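Local coordinates for protein 3-hydroxyacyl-CoA dehydrogenase type-2 (Mycobacterium avium, PDB 3PPI) that probably catalyses the NAD-dependent oxidation of 3-hydroxyacyl-CoA thioesters to their 3-oxoacyl counterparts, as a short-chain dehydrogenase/reductase, at residues A[111-116]-A[136-140]; A[28-32]-A[50-56]; A[211-216]-A[265-271]. All blocks are in the same frame, centred on the assembly; numbering follows the deposited sequence.

Contact 1 of 3, residues A[111-116]-A[136-140]; sequences HGGFGV and TIDLY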
ATOM      1  N   HIS A 111      15.449 -12.614  14.053  1.00 23.53           N
ATOM      2  CA  HIS A 111      16.821 -12.131  14.167  1.00 24.98           C
ATOM      3  C   HIS A 111      16.888 -10.656  13.748  1.00 26.76           C
ATOM      4  O   HIS A 111      16.341 -10.257  12.710  1.00 25.04           O
ATOM      5  CB  HIS A 111      17.831 -13.022  13.414  1.00 24.89           C
ATOM      6  CG  HIS A 111      17.542 -13.215  11.958  1.00 23.30           C
ATOM      7  ND1 HIS A 111      16.641 -14.149  11.496  1.00 22.36           N
ATOM      8  CD2 HIS A 111      18.071 -12.627  10.856  1.00 22.23           C
ATOM      9  CE1 HIS A 111      16.604 -14.108  10.175  1.00 21.50           C
ATOM     10  NE2 HIS A 111      17.451 -13.182   9.762  1.00 20.69           N
ATOM     11  N   GLY A 112      17.538  -9.851  14.595  1.00 29.93           N
ATOM     12  CA  GLY A 112      17.480  -8.389  14.512  1.00 31.12           C
ATOM     13  C   GLY A 112      18.826  -7.714  14.286  1.00 33.06           C
ATOM     14  O   GLY A 112      19.757  -8.304  13.728  1.00 33.69           O
ATOM     15  N   GLY A 113      18.912  -6.465  14.743  1.00 34.56           N
ATOM     16  CA  GLY A 113      20.071  -5.613  14.512  1.00 35.96           C
ATOM     17  C   GLY A 113      19.807  -4.577  13.433  1.00 36.22           C
ATOM     18  O   GLY A 113      18.691  -4.479  12.899  1.00 35.21           O
ATOM     19  N   PHE A 114      20.857  -3.811  13.120  1.00 37.53           N
ATOM     20  CA  PHE A 114      20.825  -2.774  12.085  1.00 38.02           C
ATOM     21  C   PHE A 114      21.463  -3.289  10.781  1.00 37.67           C
ATOM     22  O   PHE A 114      22.337  -4.181  10.799  1.00 37.76           O
ATOM     23  CB  PHE A 114      21.638  -1.533  12.520  1.00 39.32           C
ATOM     24  CG  PHE A 114      21.146  -0.861  13.791  1.00 42.30           C
ATOM     25  CD1 PHE A 114      19.793  -0.550  13.973  1.00 45.44           C
ATOM     26  CD2 PHE A 114      22.054  -0.496  14.790  1.00 45.75           C
ATOM     27  CE1 PHE A 114      19.352   0.089  15.149  1.00 45.46           C
ATOM     28  CE2 PHE A 114      21.615   0.150  15.963  1.00 46.73           C
ATOM     29  CZ  PHE A 114      20.265   0.439  16.130  1.00 46.18           C
ATOM     30  N   GLY A 115      21.041  -2.694   9.668  1.00 36.33           N
ATOM     31  CA  GLY A 115      21.761  -2.813   8.402  1.00 36.39           C
ATOM     32  C   GLY A 115      22.998  -1.912   8.410  1.00 36.40           C
ATOM     33  O   GLY A 115      23.261  -1.210   9.396  1.00 36.62           O
ATOM     34  N   VAL A 116      23.768  -1.946   7.321  1.00 35.53           N
ATOM     35  CA  VAL A 116      24.932  -1.056   7.173  1.00 34.93           C
ATOM     36  C   VAL A 116      24.424   0.388   6.990  1.00 33.06           C
ATOM     37  O   VAL A 116      23.500   0.628   6.183  1.00 32.63           O
ATOM     38  CB  VAL A 116      25.822  -1.486   5.968  1.00 35.40           C
ATOM     39  CG1 VAL A 116      24.987  -1.554   4.674  1.00 36.10           C
ATOM     40  CG2 VAL A 116      27.002  -0.525   5.771  1.00 36.50           C
ATOM     41  N   THR A 136      23.627  -7.067   4.267  1.00 17.58           N
ATOM     42  CA  THR A 136      22.326  -6.766   4.836  1.00 17.42           C
ATOM     43  C   THR A 136      21.226  -7.597   4.191  1.00 17.18           C
ATOM     44  O   THR A 136      20.381  -8.188   4.892  1.00 16.38           O
ATOM     45  CB  THR A 136      22.024  -5.263   4.720  1.00 16.63           C
ATOM     46  OG1 THR A 136      23.052  -4.554   5.422  1.00 18.75           O
ATOM     47  CG2 THR A 136      20.640  -4.919   5.297  1.00 15.65           C
ATOM     48  N   ILE A 137      21.234  -7.654   2.864  1.00 17.74           N
ATOM     49  CA  ILE A 137      20.316  -8.530   2.142  1.00 17.63           C
ATOM     50  C   ILE A 137      20.512  -9.994   2.589  1.00 18.77           C
ATOM     51  O   ILE A 137      19.530 -10.704   2.809  1.00 18.47           O
ATOM     52  CB  ILE A 137      20.519  -8.461   0.603  1.00 17.80           C
ATOM     53  CG1 ILE A 137      20.260  -7.050   0.038  1.00 17.84           C
ATOM     54  CG2 ILE A 137      19.653  -9.512  -0.126  1.00 17.08           C
ATOM     55  CD1 ILE A 137      19.056  -6.326   0.560  1.00 17.28           C
ATOM     56  N   ASP A 138      21.765 -10.442   2.691  1.00 19.82           N
ATOM     57  CA  ASP A 138      22.058 -11.826   3.096  1.00 21.41           C
ATOM     58  C   ASP A 138      21.456 -12.189   4.465  1.00 21.25           C
ATOM     59  O   ASP A 138      20.826 -13.224   4.602  1.00 21.32           O
ATOM     60  CB  ASP A 138      23.561 -12.108   3.152  1.00 22.89           C
ATOM     61  CG  ASP A 138      24.215 -12.231   1.769  1.00 25.62           C
ATOM     62  OD1 ASP A 138      23.537 -12.467   0.744  1.00 30.75           O
ATOM     63  OD2 ASP A 138      25.447 -12.079   1.716  1.00 31.46           O
ATOM     64  N   LEU A 139      21.627 -11.320   5.455  1.00 20.82           N
ATOM     65  CA  LEU A 139      21.176 -11.603   6.811  1.00 20.91           C
ATOM     66  C   LEU A 139      19.644 -11.541   6.926  1.00 20.64           C
ATOM     67  O   LEU A 139      19.024 -12.469   7.455  1.00 20.13           O
ATOM     68  CB  LEU A 139      21.802 -10.612   7.805  1.00 21.03           C
ATOM     69  CG  LEU A 139      21.438 -10.796   9.286  1.00 21.98           C
ATOM     70  CD1 LEU A 139      21.805 -12.218   9.736  1.00 22.09           C
ATOM     71  CD2 LEU A 139      22.133  -9.760  10.180  1.00 23.39           C
ATOM     72  N   TYR A 140      19.040 -10.454   6.430  1.00 19.66           N
ATOM     73  CA  TYR A 140      17.626 -10.164   6.690  1.00 19.00           C
ATOM     74  C   TYR A 140      16.652 -10.758   5.681  1.00 18.78           C
ATOM     75  O   TYR A 140      15.516 -11.113   6.052  1.00 19.05           O
ATOM     76  CB  TYR A 140      17.389  -8.649   6.835  1.00 18.56           C
ATOM     77  CG  TYR A 140      18.115  -8.096   8.013  1.00 20.97           C
ATOM     78  CD1 TYR A 140      17.718  -8.424   9.301  1.00 22.48           C
ATOM     79  CD2 TYR A 140      19.252  -7.296   7.853  1.00 22.88           C
ATOM     80  CE1 TYR A 140      18.424  -7.954  10.413  1.00 25.05           C
ATOM     81  CE2 TYR A 140      19.944  -6.821   8.942  1.00 23.69           C
ATOM     82  CZ  TYR A 140      19.522  -7.149  10.225  1.00 24.71           C
ATOM     83  OH  TYR A 140      20.220  -6.716  11.328  1.00 27.09           O
TER
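Y140, H111 and T136 carry most of the contact between the 111-116 loop and the helix 130-156. The setting is the Rossmann-type fold of the short-chain dehydrogenases, at the carboxyl end of strand 103-109, where the glycine-rich H111-G112-G113 probably takes the place of the family's NNAG motif. The tyrosine runs from the helix into the curve of the loop. Its OH donates to G112 O at 2.9 Å, and it arrives above the plane of that carbonyl, 60° out of it, instead of on a lone pair. The backbone of G113 passes close by the same hydroxyl, its C 3.0 Å from Y140 OH. The rim of the ring is bordered by the carbonyl oxygens of H111, G112 and F114, while L139, its neighbour on the helix, lays CG over the centre of one face.

H111 works from the other end of the loop. With chi1 at 56° its CG sits between the backbone N and the carbonyl carbon, and the imidazole turns toward the helix; there NE2 donates to L139 O at 2.9 Å, close to the ring plane. ND1 is bonded to S36 OG, so both ring nitrogens are engaged and the rotation of the ring is fixed. The H111 and L139 side chains run antiparallel, with H111 CD2 3.9 Å from L139 CD1.

The far side of the same helix reaches a subunit boundary, where I137 packs on I137 of the second subunit. One turn before Y140 on the helix, T136 OG1, which is hydrogen-bonded to G132 O, also accepts a weak bond of 3.3 Å from V116 N, and V116 CG1 crosses the threonine 3.6 Å from T136 OG1.

Contact 2 of 3, residues A[28-32]-A[50-56]; sequences FEGAS and LHADGLG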
ATOM      1  N   PHE A  28      -1.525 -25.396  20.451  1.00 33.40           N
ATOM      2  CA  PHE A  28      -0.135 -25.651  20.829  1.00 31.61           C
ATOM      3  C   PHE A  28       0.144 -27.009  21.472  1.00 31.88           C
ATOM      4  O   PHE A  28       1.306 -27.343  21.701  1.00 31.56           O
ATOM      5  CB  PHE A  28       0.367 -24.548  21.758  1.00 30.82           C
ATOM      6  CG  PHE A  28       0.457 -23.171  21.117  1.00 28.11           C
ATOM      7  CD1 PHE A  28       0.362 -22.983  19.739  1.00 26.17           C
ATOM      8  CD2 PHE A  28       0.690 -22.064  21.913  1.00 26.38           C
ATOM      9  CE1 PHE A  28       0.470 -21.697  19.180  1.00 24.10           C
ATOM     10  CE2 PHE A  28       0.804 -20.788  21.368  1.00 25.35           C
ATOM     11  CZ  PHE A  28       0.696 -20.607  20.000  1.00 23.59           C
ATOM     12  N   GLU A  29      -0.896 -27.792  21.747  1.00 31.45           N
ATOM     13  CA  GLU A  29      -0.724 -29.091  22.404  1.00 32.13           C
ATOM     14  C   GLU A  29       0.197 -29.994  21.576  1.00 31.47           C
ATOM     15  O   GLU A  29      -0.017 -30.202  20.384  1.00 31.36           O
ATOM     16  CB  GLU A  29      -2.080 -29.771  22.654  1.00 32.58           C
ATOM     17  N   GLY A  30       1.260 -30.465  22.207  1.00 31.22           N
ATOM     18  CA  GLY A  30       2.198 -31.395  21.576  1.00 31.14           C
ATOM     19  C   GLY A  30       3.134 -30.758  20.557  1.00 29.40           C
ATOM     20  O   GLY A  30       3.915 -31.451  19.926  1.00 29.29           O
ATOM     21  N   ALA A  31       3.086 -29.441  20.424  1.00 27.43           N
ATOM     22  CA  ALA A  31       3.814 -28.756  19.347  1.00 26.58           C
ATOM     23  C   ALA A  31       5.077 -28.050  19.841  1.00 26.30           C
ATOM     24  O   ALA A  31       5.242 -27.785  21.039  1.00 26.57           O
ATOM     25  CB  ALA A  31       2.897 -27.756  18.649  1.00 24.59           C
ATOM     26  N   SER A  32       5.961 -27.754  18.890  1.00 25.58           N
ATOM     27  CA  SER A  32       7.167 -26.983  19.149  1.00 24.77           C
ATOM     28  C   SER A  32       7.354 -25.872  18.117  1.00 23.43           C
ATOM     29  O   SER A  32       6.726 -25.875  17.044  1.00 21.68           O
ATOM     30  CB  SER A  32       8.394 -27.889  19.171  1.00 25.70           C
ATOM     31  OG  SER A  32       8.506 -28.609  17.959  1.00 26.84           O
ATOM     32  N   LEU A  50       5.867 -17.871  23.951  1.00 22.02           N
ATOM     33  CA  LEU A  50       5.461 -19.151  23.372  1.00 22.60           C
ATOM     34  C   LEU A  50       5.682 -20.304  24.363  1.00 24.44           C
ATOM     35  O   LEU A  50       4.862 -21.210  24.451  1.00 25.03           O
ATOM     36  CB  LEU A  50       6.183 -19.408  22.058  1.00 22.61           C
ATOM     37  CG  LEU A  50       5.886 -18.458  20.896  1.00 20.81           C
ATOM     38  CD1 LEU A  50       6.631 -18.958  19.622  1.00 20.17           C
ATOM     39  CD2 LEU A  50       4.387 -18.314  20.650  1.00 20.29           C
ATOM     40  N   HIS A  51       6.771 -20.239  25.128  1.00 25.67           N
ATOM     41  CA  HIS A  51       7.056 -21.222  26.163  1.00 26.83           C
ATOM     42  C   HIS A  51       5.971 -21.206  27.260  1.00 27.69           C
ATOM     43  O   HIS A  51       5.454 -22.258  27.643  1.00 28.02           O
ATOM     44  CB  HIS A  51       8.449 -20.967  26.755  1.00 27.43           C
ATOM     45  CG  HIS A  51       8.793 -21.879  27.889  1.00 28.96           C
ATOM     46  ND1 HIS A  51       8.552 -21.554  29.206  1.00 30.50           N
ATOM     47  CD2 HIS A  51       9.338 -23.117  27.902  1.00 30.54           C
ATOM     48  CE1 HIS A  51       8.946 -22.547  29.982  1.00 31.50           C
ATOM     49  NE2 HIS A  51       9.430 -23.506  29.215  1.00 31.51           N
ATOM     50  N   ALA A  52       5.618 -20.016  27.747  1.00 27.48           N
ATOM     51  CA  ALA A  52       4.534 -19.873  28.725  1.00 28.12           C
ATOM     52  C   ALA A  52       3.180 -20.359  28.184  1.00 27.93           C
ATOM     53  O   ALA A  52       2.355 -20.847  28.945  1.00 27.02           O
ATOM     54  CB  ALA A  52       4.417 -18.435  29.187  1.00 27.63           C
ATOM     55  N   ASP A  53       2.964 -20.237  26.873  1.00 27.34           N
ATOM     56  CA  ASP A  53       1.716 -20.718  26.256  1.00 27.46           C
ATOM     57  C   ASP A  53       1.669 -22.223  25.997  1.00 27.69           C
ATOM     58  O   ASP A  53       0.675 -22.720  25.455  1.00 28.15           O
ATOM     59  CB  ASP A  53       1.449 -19.995  24.937  1.00 26.59           C
ATOM     60  CG  ASP A  53       1.021 -18.555  25.133  1.00 27.99           C
ATOM     61  OD1 ASP A  53       0.775 -18.154  26.291  1.00 30.16           O
ATOM     62  OD2 ASP A  53       0.942 -17.821  24.119  1.00 28.40           O
ATOM     63  N   GLY A  54       2.734 -22.935  26.335  1.00 27.94           N
ATOM     64  CA  GLY A  54       2.719 -24.395  26.290  1.00 28.75           C
ATOM     65  C   GLY A  54       3.529 -25.032  25.175  1.00 28.26           C
ATOM     66  O   GLY A  54       3.552 -26.251  25.067  1.00 29.02           O
ATOM     67  N   LEU A  55       4.195 -24.226  24.345  1.00 26.95           N
ATOM     68  CA  LEU A  55       5.041 -24.774  23.263  1.00 26.74           C
ATOM     69  C   LEU A  55       6.427 -25.166  23.772  1.00 26.97           C
ATOM     70  O   LEU A  55       6.961 -24.537  24.675  1.00 27.15           O
ATOM     71  CB  LEU A  55       5.208 -23.761  22.119  1.00 25.32           C
ATOM     72  CG  LEU A  55       4.012 -23.617  21.176  1.00 25.27           C
ATOM     73  CD1 LEU A  55       4.139 -22.340  20.345  1.00 24.21           C
ATOM     74  CD2 LEU A  55       3.878 -24.845  20.278  1.00 26.07           C
ATOM     75  N   GLY A  56       7.000 -26.211  23.185  1.00 27.41           N
ATOM     76  CA  GLY A  56       8.435 -26.457  23.295  1.00 27.29           C
ATOM     77  C   GLY A  56       9.073 -25.462  22.340  1.00 26.30           C
ATOM     78  O   GLY A  56       8.543 -25.244  21.251  1.00 25.58           O
TER
HETATM   79  O   HOH W   1       4.108 -28.684  23.355  1.00 32.90           O
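The F28 ring has L55 over one face and D53 at its edge. L55 CD1 stands 3.6 Å from the F28 ring centroid, almost exactly on the normal, a clean CH-pi contact; Y106 meets the ring edge-to-face. At the rim D53 O lies in the ring plane, 3.6 Å from F28 CD2, a buried carbonyl with no polar partner in the model. The D53 carboxylate is tilted 26° from the ring and is held by a salt bridge from OD2 to R49 NE. With CD1 anti to CA (chi2 164°), L55 extends that methyl over the ring, and its other branch, CD2, lies 3.5 Å from A31 CB.

These groups lie where the end of helix 41-52 and the start of strand 56-61 come back beside the start of strand 31-36, in a beta-alpha-beta unit. The helix ends in a Schellman motif at G54, whose positive phi turns the chain back, with G54 N bonded to H51 O and L55 N to L50 O. The chain then enters the parallel sheet beside S32, and G56 N donates to A31 O at 3.2 Å. A water also donates to A31 O, at 2.7 Å, and to G54 O, bridging the two segments, while S32 CA lies 3.1 Å from G56 O.

Contact 3 of 3, residues A[211-216]-A[265-271]; sequences RVNTIA and INGEVMR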
ATOM      1  N   ARG A 211       0.096 -21.233   7.378  1.00 16.09           N
ATOM      2  CA  ARG A 211      -0.121 -19.805   7.229  1.00 15.26           C
ATOM      3  C   ARG A 211       1.206 -19.077   7.332  1.00 15.15           C
ATOM      4  O   ARG A 211       2.099 -19.521   8.054  1.00 15.34           O
ATOM      5  CB  ARG A 211      -1.132 -19.303   8.273  1.00 14.74           C
ATOM      6  CG  ARG A 211      -2.600 -19.772   7.932  1.00 14.50           C
ATOM      7  CD  ARG A 211      -3.632 -19.261   8.914  1.00 14.20           C
ATOM      8  NE  ARG A 211      -3.290 -19.688  10.253  1.00 15.65           N
ATOM      9  CZ  ARG A 211      -2.682 -18.950  11.184  1.00 16.84           C
ATOM     10  NH1 ARG A 211      -2.372 -17.671  10.988  1.00 15.11           N
ATOM     11  NH2 ARG A 211      -2.399 -19.518  12.346  1.00 17.91           N
ATOM     12  N   VAL A 212       1.328 -17.974   6.594  1.00 14.41           N
ATOM     13  CA  VAL A 212       2.510 -17.127   6.650  1.00 13.97           C
ATOM     14  C   VAL A 212       2.097 -15.663   6.790  1.00 13.20           C
ATOM     15  O   VAL A 212       1.380 -15.142   5.947  1.00 12.26           O
ATOM     16  CB  VAL A 212       3.393 -17.272   5.405  1.00 13.93           C
ATOM     17  CG1 VAL A 212       4.659 -16.410   5.561  1.00 13.62           C
ATOM     18  CG2 VAL A 212       3.765 -18.735   5.176  1.00 15.13           C
ATOM     19  N   ASN A 213       2.555 -15.028   7.864  1.00 13.05           N
ATOM     20  CA  ASN A 213       2.323 -13.614   8.116  1.00 13.25           C
ATOM     21  C   ASN A 213       3.623 -12.983   8.614  1.00 14.27           C
ATOM     22  O   ASN A 213       4.581 -13.683   8.953  1.00 14.51           O
ATOM     23  CB  ASN A 213       1.220 -13.400   9.137  1.00 12.55           C
ATOM     24  CG  ASN A 213      -0.120 -13.942   8.678  1.00 13.31           C
ATOM     25  OD1 ASN A 213      -0.770 -13.358   7.818  1.00 13.25           O
ATOM     26  ND2 ASN A 213      -0.530 -15.074   9.246  1.00 12.76           N
ATOM     27  N   THR A 214       3.631 -11.659   8.623  1.00 14.04           N
ATOM     28  CA  THR A 214       4.798 -10.879   8.938  1.00 14.76           C
ATOM     29  C   THR A 214       4.424  -9.723   9.846  1.00 14.56           C
ATOM     30  O   THR A 214       3.358  -9.113   9.686  1.00 14.68           O
ATOM     31  CB  THR A 214       5.382 -10.327   7.624  1.00 15.29           C
ATOM     32  OG1 THR A 214       5.872 -11.432   6.857  1.00 16.42           O
ATOM     33  CG2 THR A 214       6.507  -9.288   7.858  1.00 15.02           C
ATOM     34  N   ILE A 215       5.309  -9.416  10.789  1.00 14.53           N
ATOM     35  CA  ILE A 215       5.177  -8.233  11.623  1.00 13.39           C
ATOM     36  C   ILE A 215       6.193  -7.240  11.102  1.00 13.43           C
ATOM     37  O   ILE A 215       7.373  -7.588  10.898  1.00 13.40           O
ATOM     38  CB  ILE A 215       5.470  -8.531  13.107  1.00 13.84           C
ATOM     39  CG1 ILE A 215       4.474  -9.568  13.662  1.00 13.70           C
ATOM     40  CG2 ILE A 215       5.443  -7.236  13.937  1.00 12.95           C
ATOM     41  CD1 ILE A 215       4.817 -10.071  15.083  1.00 10.44           C
ATOM     42  N   ALA A 216       5.741  -6.009  10.875  1.00 13.17           N
ATOM     43  CA  ALA A 216       6.628  -4.887  10.529  1.00 13.58           C
ATOM     44  C   ALA A 216       6.711  -3.953  11.726  1.00 13.44           C
ATOM     45  O   ALA A 216       5.847  -3.097  11.906  1.00 13.68           O
ATOM     46  CB  ALA A 216       6.106  -4.136   9.298  1.00 13.11           C
ATOM     47  N   ILE A 265      -6.027 -15.290   9.652  1.00 14.67           N
ATOM     48  CA  ILE A 265      -5.076 -14.262   9.202  1.00 13.95           C
ATOM     49  C   ILE A 265      -3.952 -14.966   8.440  1.00 14.24           C
ATOM     50  O   ILE A 265      -3.311 -15.885   8.973  1.00 14.95           O
ATOM     51  CB  ILE A 265      -4.554 -13.377  10.368  1.00 14.02           C
ATOM     52  CG1 ILE A 265      -3.720 -12.204   9.826  1.00 13.47           C
ATOM     53  CG2 ILE A 265      -3.770 -14.190  11.403  1.00 13.31           C
ATOM     54  CD1 ILE A 265      -3.716 -10.962  10.764  1.00 13.78           C
ATOM     55  N   ASN A 266      -3.788 -14.596   7.170  1.00 13.06           N
ATOM     56  CA  ASN A 266      -2.817 -15.241   6.287  1.00 13.51           C
ATOM     57  C   ASN A 266      -2.369 -14.280   5.182  1.00 12.93           C
ATOM     58  O   ASN A 266      -3.175 -13.507   4.657  1.00 12.86           O
ATOM     59  CB  ASN A 266      -3.434 -16.499   5.660  1.00 14.14           C
ATOM     60  CG  ASN A 266      -2.389 -17.450   5.067  1.00 15.09           C
ATOM     61  OD1 ASN A 266      -1.195 -17.288   5.294  1.00 13.42           O
ATOM     62  ND2 ASN A 266      -2.853 -18.465   4.314  1.00 14.81           N
ATOM     63  N   GLY A 267      -1.091 -14.356   4.814  1.00 12.85           N
ATOM     64  CA  GLY A 267      -0.511 -13.476   3.816  1.00 12.65           C
ATOM     65  C   GLY A 267      -0.543 -11.993   4.129  1.00 12.28           C
ATOM     66  O   GLY A 267      -0.565 -11.164   3.224  1.00 11.90           O
ATOM     67  N   GLU A 268      -0.555 -11.656   5.407  1.00 13.00           N
ATOM     68  CA  GLU A 268      -0.746 -10.294   5.868  1.00 12.61           C
ATOM     69  C   GLU A 268       0.514  -9.767   6.534  1.00 12.78           C
ATOM     70  O   GLU A 268       1.268 -10.507   7.165  1.00 13.27           O
ATOM     71  CB  GLU A 268      -1.953 -10.253   6.831  1.00 13.08           C
ATOM     72  CG  GLU A 268      -2.126  -8.988   7.720  1.00 14.64           C
ATOM     73  CD  GLU A 268      -2.340  -7.696   6.924  1.00 18.17           C
ATOM     74  OE1 GLU A 268      -2.016  -7.639   5.696  1.00 19.47           O
ATOM     75  OE2 GLU A 268      -2.811  -6.714   7.537  1.00 19.61           O
ATOM     76  N   VAL A 269       0.746  -8.475   6.367  1.00 12.23           N
ATOM     77  CA  VAL A 269       1.798  -7.769   7.080  1.00 12.58           C
ATOM     78  C   VAL A 269       1.153  -6.849   8.117  1.00 12.70           C
ATOM     79  O   VAL A 269       0.330  -5.984   7.770  1.00 12.45           O
ATOM     80  CB  VAL A 269       2.654  -6.923   6.140  1.00 12.95           C
ATOM     81  CG1 VAL A 269       3.744  -6.203   6.951  1.00 13.25           C
ATOM     82  CG2 VAL A 269       3.281  -7.802   5.060  1.00 12.86           C
ATOM     83  N   MET A 270       1.509  -7.061   9.379  1.00 12.40           N
ATOM     84  CA  MET A 270       0.971  -6.283  10.492  1.00 13.76           C
ATOM     85  C   MET A 270       1.982  -5.231  10.935  1.00 13.40           C
ATOM     86  O   MET A 270       3.051  -5.569  11.462  1.00 13.45           O
ATOM     87  CB  MET A 270       0.681  -7.191  11.688  1.00 13.70           C
ATOM     88  CG  MET A 270       0.171  -6.429  12.898  1.00 17.89           C
ATOM     89  SD  MET A 270       0.260  -7.333  14.466  1.00 21.82           S
ATOM     90  CE  MET A 270      -0.878  -8.650  14.186  1.00 22.47           C
ATOM     91  N   ARG A 271       1.642  -3.960  10.741  1.00 13.59           N
ATOM     92  CA  ARG A 271       2.445  -2.861  11.289  1.00 13.87           C
ATOM     93  C   ARG A 271       2.250  -2.781  12.795  1.00 14.05           C
ATOM     94  O   ARG A 271       1.111  -2.738  13.269  1.00 15.13           O
ATOM     95  CB  ARG A 271       2.059  -1.512  10.659  1.00 13.66           C
ATOM     96  CG  ARG A 271       2.256  -1.403   9.144  1.00 14.87           C
ATOM     97  CD  ARG A 271       1.925   0.007   8.620  1.00 15.15           C
ATOM     98  NE  ARG A 271       2.841   1.003   9.191  1.00 14.58           N
ATOM     99  CZ  ARG A 271       3.658   1.809   8.516  1.00 17.41           C
ATOM    100  NH1 ARG A 271       3.666   1.846   7.194  1.00 16.52           N
ATOM    101  NH2 ARG A 271       4.454   2.641   9.187  1.00 17.74           N
TER
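The 211-216 and 265-271 segments pair as parallel neighbours at one end of the central sheet, where strand 269-272 is the outermost strand within the chain. The axes of the two short strand segments are inclined by 21°, and three bonds make the regular ladder: T214 N to E268 O, M270 N to T214 O at 2.8 Å, and A216 N to M270 O at 2.8 Å. T214, A216 and V269 share one face, where A216 CB and V269 CG1 touch at 3.9 Å and V269 packs on helix 185-205; I215 and M270 share the other, under helix 249-261.

Before the ladder, side chains share the work with the backbone. N266 OD1 takes V212 N at 2.9 Å, and a backbone bond runs from G267 N to V212 O at 2.8 Å. The N213 amide uses both its polar atoms: its OD1 accepts from E268 N at 3.0 Å, and its ND2 donates to I265 O at 2.9 Å. That carbonyl is gripped a second time by R211 NH1, also at 2.9 Å, which comes in the carbonyl plane, whereas ND2 descends from 58° above it. Bending of the arginine chain at chi3 (-57°) brings its guanidinium edge to I265 O, and NE pairs with E165.

The outer edge of this strand meets another subunit. E268 OE2 bonds to R271 N of the third subunit, and R271 N to E268 OE2 of that subunit in return. Such a reciprocal join along the last strand of a seven-stranded 3-2-1-4-5-6-7 sheet fits the tetrameric short-chain dehydrogenases with their Rossmann-type fold.

In the fold
The three contacts sample one Rossmann-type domain in the chain order 2, 1, 3. Contact 2 lies where the first beta-alpha-beta unit returns to the sheet, contact 1 beyond the carboxyl end of strand 103-109, and contact 3 at the strand pair 210-217 and 269-272 at one end of the sheet. The centres of contacts 1 and 2 are about 28 Å apart, on opposite sides of the chain's centre. Those of contacts 1 and 3 are about 20 Å apart, and those of contacts 2 and 3 about 21 Å; none touches another. Contacts 2 and 3 reach the same parallel sheet. Thus one contact belongs to the first crossover, one to a loop at the side where relatives bind the dinucleotide, and one to an edge that meets another subunit.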